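Local coordinates for malate dehydrogenase (PDB 3FI9) that catalyses, as a malate dehydrogenase of the LDH/MDH superfamily, the NAD-dependent interconversion of malate and oxaloacetate, at the interface of chains A and B. Sequence-based numbering; all coordinates share one arbitrary frame. Chains: chain A/B, Malate dehydrogenase.

Contact 1: the interface of chains A and B. Residues chain A 236-240; chain B 53, 56-57.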
# COMPACT_ATOMS: atom_id res chain seq x y z
N SER A 236 3.80 -9.51 -9.28
CA SER A 236 2.99 -8.36 -8.89
C SER A 236 2.38 -8.56 -7.50
O SER A 236 1.99 -9.66 -7.13
CB SER A 236 1.86 -8.17 -9.91
OG SER A 236 1.03 -9.31 -9.85
N PHE A 237 2.32 -7.50 -6.70
CA PHE A 237 1.69 -7.64 -5.38
C PHE A 237 0.83 -6.44 -5.04
O PHE A 237 -0.18 -6.55 -4.30
CB PHE A 237 2.73 -7.93 -4.30
CG PHE A 237 3.79 -6.87 -4.17
CD1 PHE A 237 3.69 -5.91 -3.18
CD2 PHE A 237 4.88 -6.87 -5.01
CE1 PHE A 237 4.69 -4.92 -3.04
CE2 PHE A 237 5.87 -5.89 -4.89
CZ PHE A 237 5.77 -4.92 -3.90
N GLN A 238 1.17 -5.29 -5.59
CA GLN A 238 0.37 -4.13 -5.26
C GLN A 238 -0.94 -4.11 -6.06
O GLN A 238 -2.03 -3.83 -5.48
CB GLN A 238 1.15 -2.85 -5.48
CG GLN A 238 2.39 -2.72 -4.61
CD GLN A 238 3.14 -1.40 -4.90
OE1 GLN A 238 4.26 -1.40 -5.47
NE2 GLN A 238 2.50 -0.25 -4.56
N SER A 239 -0.89 -4.43 -7.36
CA SER A 239 -2.17 -4.38 -8.10
C SER A 239 -3.18 -5.49 -7.71
O SER A 239 -4.35 -5.18 -7.53
CB SER A 239 -2.00 -4.22 -9.63
OG SER A 239 -1.12 -5.23 -10.18
N PRO A 240 -2.73 -6.76 -7.58
CA PRO A 240 -3.69 -7.76 -7.17
C PRO A 240 -4.25 -7.43 -5.80
O PRO A 240 -5.39 -7.73 -5.55
CB PRO A 240 -2.87 -9.06 -7.07
CG PRO A 240 -1.44 -8.66 -7.10
CD PRO A 240 -1.36 -7.31 -7.74
N GLU B 53 2.68 -1.66 -12.26
CA GLU B 53 1.78 -2.05 -11.17
C GLU B 53 0.79 -0.97 -10.83
O GLU B 53 -0.40 -1.26 -10.60
CB GLU B 53 2.59 -2.43 -9.94
CG GLU B 53 3.19 -3.87 -10.00
CD GLU B 53 2.61 -4.74 -8.84
OE1 GLU B 53 3.37 -5.17 -7.95
OE2 GLU B 53 1.38 -4.98 -8.82
N HIS B 56 -1.92 -0.73 -13.41
CA HIS B 56 -2.82 -1.86 -13.32
C HIS B 56 -3.78 -1.84 -12.13
O HIS B 56 -4.71 -2.65 -12.06
CB HIS B 56 -2.05 -3.20 -13.36
CG HIS B 56 -1.10 -3.31 -14.54
ND1 HIS B 56 -0.11 -4.25 -14.59
CD2 HIS B 56 -0.98 -2.58 -15.68
CE1 HIS B 56 0.59 -4.11 -15.71
NE2 HIS B 56 0.07 -3.12 -16.39
N CYS B 57 -3.60 -0.91 -11.19
CA CYS B 57 -4.65 -0.70 -10.16
C CYS B 57 -5.89 -0.00 -10.70
O CYS B 57 -6.99 -0.13 -10.13
CB CYS B 57 -4.10 0.13 -9.00
SG CYS B 57 -2.78 -0.69 -8.10
O HOH W 1 0.25 -5.84 -12.38

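Contact 2: the interface of chains A and B. Residues chain A 19, 22, 53, 232, 234, 237; chain B 19, 232, 234, 237.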
# COMPACT_ATOMS: atom_id res chain seq x y z
N MET A 19 3.75 -10.52 0.50
CA MET A 19 3.80 -9.22 -0.14
C MET A 19 2.42 -8.76 -0.58
O MET A 19 2.02 -7.61 -0.34
CB MET A 19 4.82 -9.24 -1.30
CG MET A 19 6.31 -9.40 -0.80
SD MET A 19 6.88 -8.00 0.22
CE MET A 19 6.59 -6.66 -0.89
N SER A 22 0.11 -8.49 2.91
CA SER A 22 0.50 -7.34 3.75
C SER A 22 -0.03 -6.01 3.13
O SER A 22 -0.49 -5.06 3.83
CB SER A 22 2.02 -7.33 4.01
OG SER A 22 2.81 -7.03 2.85
N GLU A 53 4.14 -3.53 11.42
CA GLU A 53 4.12 -2.44 10.44
C GLU A 53 2.75 -1.73 10.38
O GLU A 53 2.68 -0.51 10.33
CB GLU A 53 4.55 -2.95 9.07
CG GLU A 53 6.09 -3.04 8.90
CD GLU A 53 6.58 -2.13 7.77
OE1 GLU A 53 6.53 -0.89 7.91
OE2 GLU A 53 6.96 -2.67 6.71
N ARG A 232 10.27 -5.94 -11.92
CA ARG A 232 10.36 -5.78 -10.48
C ARG A 232 11.22 -6.80 -9.81
O ARG A 232 11.60 -6.59 -8.68
CB ARG A 232 8.99 -5.86 -9.78
CG ARG A 232 8.09 -4.71 -10.07
CD ARG A 232 6.99 -4.67 -8.99
NE ARG A 232 7.55 -4.00 -7.81
CZ ARG A 232 6.81 -3.32 -6.94
NH1 ARG A 232 5.50 -3.27 -7.16
NH2 ARG A 232 7.36 -2.69 -5.92
N ARG A 234 10.08 -9.67 -8.86
CA ARG A 234 9.16 -10.55 -8.13
C ARG A 234 7.79 -10.44 -8.78
O ARG A 234 7.59 -9.57 -9.60
CB ARG A 234 9.03 -10.12 -6.66
CG ARG A 234 9.00 -8.63 -6.49
CD ARG A 234 8.50 -8.21 -5.11
NE ARG A 234 9.18 -8.94 -4.05
CZ ARG A 234 10.42 -8.68 -3.63
NH1 ARG A 234 11.12 -7.69 -4.17
NH2 ARG A 234 10.94 -9.40 -2.66
N PHE A 237 2.32 -7.50 -6.70
CA PHE A 237 1.69 -7.64 -5.38
C PHE A 237 0.83 -6.44 -5.04
O PHE A 237 -0.18 -6.55 -4.30
CB PHE A 237 2.73 -7.93 -4.30
CG PHE A 237 3.79 -6.87 -4.17
CD1 PHE A 237 3.69 -5.91 -3.18
CD2 PHE A 237 4.88 -6.87 -5.01
CE1 PHE A 237 4.69 -4.92 -3.04
CE2 PHE A 237 5.87 -5.89 -4.89
CZ PHE A 237 5.77 -4.92 -3.90
N MET B 19 10.94 -0.47 -2.35
CA MET B 19 9.77 -0.95 -1.61
C MET B 19 9.05 0.20 -0.90
O MET B 19 7.82 0.23 -0.84
CB MET B 19 10.13 -2.05 -0.62
CG MET B 19 10.67 -3.35 -1.33
SD MET B 19 9.42 -4.25 -2.26
CE MET B 19 8.15 -4.30 -0.98
N ARG B 232 10.25 -9.43 9.33
CA ARG B 232 9.93 -9.38 7.91
C ARG B 232 11.06 -9.86 7.01
O ARG B 232 10.80 -10.22 5.87
CB ARG B 232 9.53 -7.95 7.47
CG ARG B 232 8.28 -7.40 8.12
CD ARG B 232 7.67 -6.26 7.28
NE ARG B 232 6.99 -6.81 6.12
CZ ARG B 232 6.01 -6.20 5.46
NH1 ARG B 232 5.60 -4.99 5.83
NH2 ARG B 232 5.43 -6.84 4.43
N ARG B 234 13.36 -7.85 6.06
CA ARG B 234 13.80 -6.65 5.36
C ARG B 234 13.38 -5.45 6.19
O ARG B 234 12.60 -5.61 7.15
CB ARG B 234 13.17 -6.58 3.97
CG ARG B 234 11.63 -6.68 3.96
CD ARG B 234 11.03 -6.56 2.53
NE ARG B 234 10.98 -7.84 1.81
CZ ARG B 234 11.64 -8.07 0.68
NH1 ARG B 234 12.38 -7.12 0.14
NH2 ARG B 234 11.54 -9.25 0.09
N PHE B 237 8.86 -0.84 5.32
CA PHE B 237 8.57 -0.04 4.11
C PHE B 237 7.12 0.47 4.07
O PHE B 237 6.85 1.51 3.48
CB PHE B 237 8.93 -0.79 2.83
CG PHE B 237 8.21 -2.11 2.66
CD1 PHE B 237 7.15 -2.24 1.77
CD2 PHE B 237 8.60 -3.22 3.37
CE1 PHE B 237 6.49 -3.49 1.62
CE2 PHE B 237 7.94 -4.45 3.23
CZ PHE B 237 6.89 -4.59 2.35

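Contact 3: the interface of chains A and B. Residues chain A 61-63; chain B 169, 171.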
# COMPACT_ATOMS: atom_id res chain seq x y z
N GLY A 61 -8.65 4.13 15.30
CA GLY A 61 -9.77 3.20 15.60
C GLY A 61 -9.61 1.76 15.14
O GLY A 61 -10.54 0.92 15.27
N LEU A 62 -8.45 1.43 14.57
CA LEU A 62 -8.27 0.08 14.06
C LEU A 62 -8.14 -0.87 15.24
O LEU A 62 -7.41 -0.58 16.17
CB LEU A 62 -7.02 -0.01 13.19
CG LEU A 62 -6.89 -1.28 12.36
CD1 LEU A 62 -8.02 -1.35 11.31
CD2 LEU A 62 -5.53 -1.34 11.68
N ASN A 63 -8.81 -2.00 15.17
CA ASN A 63 -8.64 -3.09 16.15
C ASN A 63 -7.94 -4.28 15.46
O ASN A 63 -8.57 -5.32 15.22
CB ASN A 63 -9.99 -3.59 16.62
CG ASN A 63 -10.69 -2.64 17.64
OD1 ASN A 63 -10.09 -2.23 18.65
ND2 ASN A 63 -11.98 -2.34 17.40
N LYS B 169 -7.14 -1.17 22.89
CA LYS B 169 -7.10 -0.70 21.50
C LYS B 169 -6.09 0.46 21.34
O LYS B 169 -5.99 1.33 22.17
CB LYS B 169 -8.47 -0.25 21.05
CG LYS B 169 -8.52 0.15 19.58
CD LYS B 169 -9.95 0.49 19.09
CE LYS B 169 -10.51 1.75 19.71
NZ LYS B 169 -11.95 1.85 19.34
N SER B 171 -5.66 3.17 19.67
CA SER B 171 -6.06 4.59 19.58
C SER B 171 -6.41 5.20 20.93
O SER B 171 -6.44 6.40 21.06
CB SER B 171 -7.30 4.72 18.69
OG SER B 171 -6.93 4.52 17.35
O HOH W 2 -6.67 1.84 17.20
O HOH W 3 -14.03 -0.47 18.75

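Contact 1: the interface of chains A and B
Carboxylate oxygen OE2 of B:Glu53 is gripped twice by A:Ser239, whose backbone N donates from 2.8 Å and whose hydroxyl OG donates from 2.9 Å to the same OE2. The hydroxyl takes the anti lone pair, pointing away from the other oxygen, whereas the amide N-H arrives from above the carboxylate plane. Oxygen OE1 is held by two main-chain amides: A:Phe237 N lies 2.9 Å and A:Gln238 N 3.2 Å from B:Glu53 OE1, both on the syn side but from opposite faces of the plane. All three amide bonds are nearly straight. Four donors thus fix the rotation of the carboxylate, which caps the first turn of helix 238-251; the N-terminal end of that helix would be expected to favour the negative charge. The glutamate chain bends at chi2 (-118°), which turns its carboxylate towards this helix end. The ring of A:Phe237 stands steeply to the carboxylate, their planes 77° apart, with CD2 on the OE1 side. Alongside, SG of B:Cys57 packs 3.7 Å from CA of A:Ser239, and CB of B:His56 lies against the serine CB. The patch is part of a two-fold symmetric interface between identical chains, probably the dimer typical of the family, where helix 44-57 meets the start of helix 238-251. A water in the plane of the imidazole, at its edge, joins ND1 of B:His56 to OG of A:Ser239, 2.7 Å from each of those two atoms.

Contact 2: the interface of chains A and B
Bends at chi2 and chi3 (-64° and -56° in A:Met19) curl the side chains of A:Met19 and B:Met19 so that their methyl ends reach toward each other, tip to tip, near the two-fold axis. The modelled separation of the two CE atoms is too short to be trusted, which leaves the methyl positions doubtful; as modelled, each also packs near an aromatic carbon of the other chain, CE of B:Met19 by CZ of A:Phe237 and CE of A:Met19 by CZ of B:Phe237. To one side of this apolar centre, A:Glu53 OE2 forms a salt bridge with B:Arg232 NH1 at 2.8 Å and accepts a hydrogen bond from B:Phe237 N at 3.0 Å from that same OE2. The arginine comes from the anti side and the amide from the syn side, on opposite faces of the carboxylate, whose plane is turned 68° from the guanidinium. CE2 of B:Phe237 lies over the centre of the B:Arg232 guanidinium, 3.4 Å above its plane, and probably helps to position the arginine. NH2 of A:Arg234 and NH2 of B:Arg234 lie close, in nearly perpendicular guanidinium planes, but no N-H points across; two like charges there would probably be unfavourable unless offset by other groups. The site lies about the two-fold axis of what is probably the biological dimer, joining the start of helix 19-30, in the nucleotide-binding glycine loop region, to helix 44-57 and the segment between helices 224-232 and 238-251.

Contact 3: the interface of chains A and B
From CB outward, the side chain of B:Lys169 passes obliquely across the amide of A:Asn63: CB lies 3.5 Å from the carbonyl oxygen OD1, and CG and CD pass the same oxygen still more tightly, at separations too short to carry weight. CG also faces the main-chain oxygen of A:Leu62, 3.7 Å from that O. CD packs 3.5 Å from CG of A:Asn63, an apolar contact of the lysine's aliphatic stretch. The chain is extended through chi2 and then turns at chi3 (68°), carrying CE and NZ away from the amide oxygen. At the tip, the amino group NZ is linked to the amide nitrogen ND2 of A:Asn63 through a water, 3.2 Å from NZ of B:Lys169 and 3.1 Å from ND2 of A:Asn63. The lysine thus meets the asparagine through its stretch from CB to CD, and through a water at its tip. Beside it, A:Gly61 N donates a nearly straight hydrogen bond, 2.7 Å long, to the hydroxyl OG of B:Ser171. A second water ties that hydroxyl and the serine N to the carbonyl oxygen of A:Leu62, 2.7 Å from this O, so that the serine hydroxyl, backbone groups and a water share the polar contacts. This small, partly water-mediated patch of the probable dimer interface joins the loop 61-63, between helix 44-57 and strand 65-67 of chain A, to the segment of chain B that leads from helix 153-166 into the 3-10 helix 170-172.

Contact 1 and contact 2 are neighbours, with C-alpha centres about 12 Å apart, and share A:Phe237. Helix 44-57 also takes part in both, from chain B in contact 1 and from chain A in contact 2: the bond from B:Phe237 N to A:Glu53 in contact 2 is the two-fold counterpart of that from A:Phe237 N to B:Glu53 in contact 1. Contact 3 lies about 28 Å from contact 1 and 24 Å from contact 2, a peripheral patch whose chain A side follows helix 44-57. The centre of contact 1 is about 14 Å from A:His182, the predicted proton acceptor; the structure alone does not show whether the interface influences the active site.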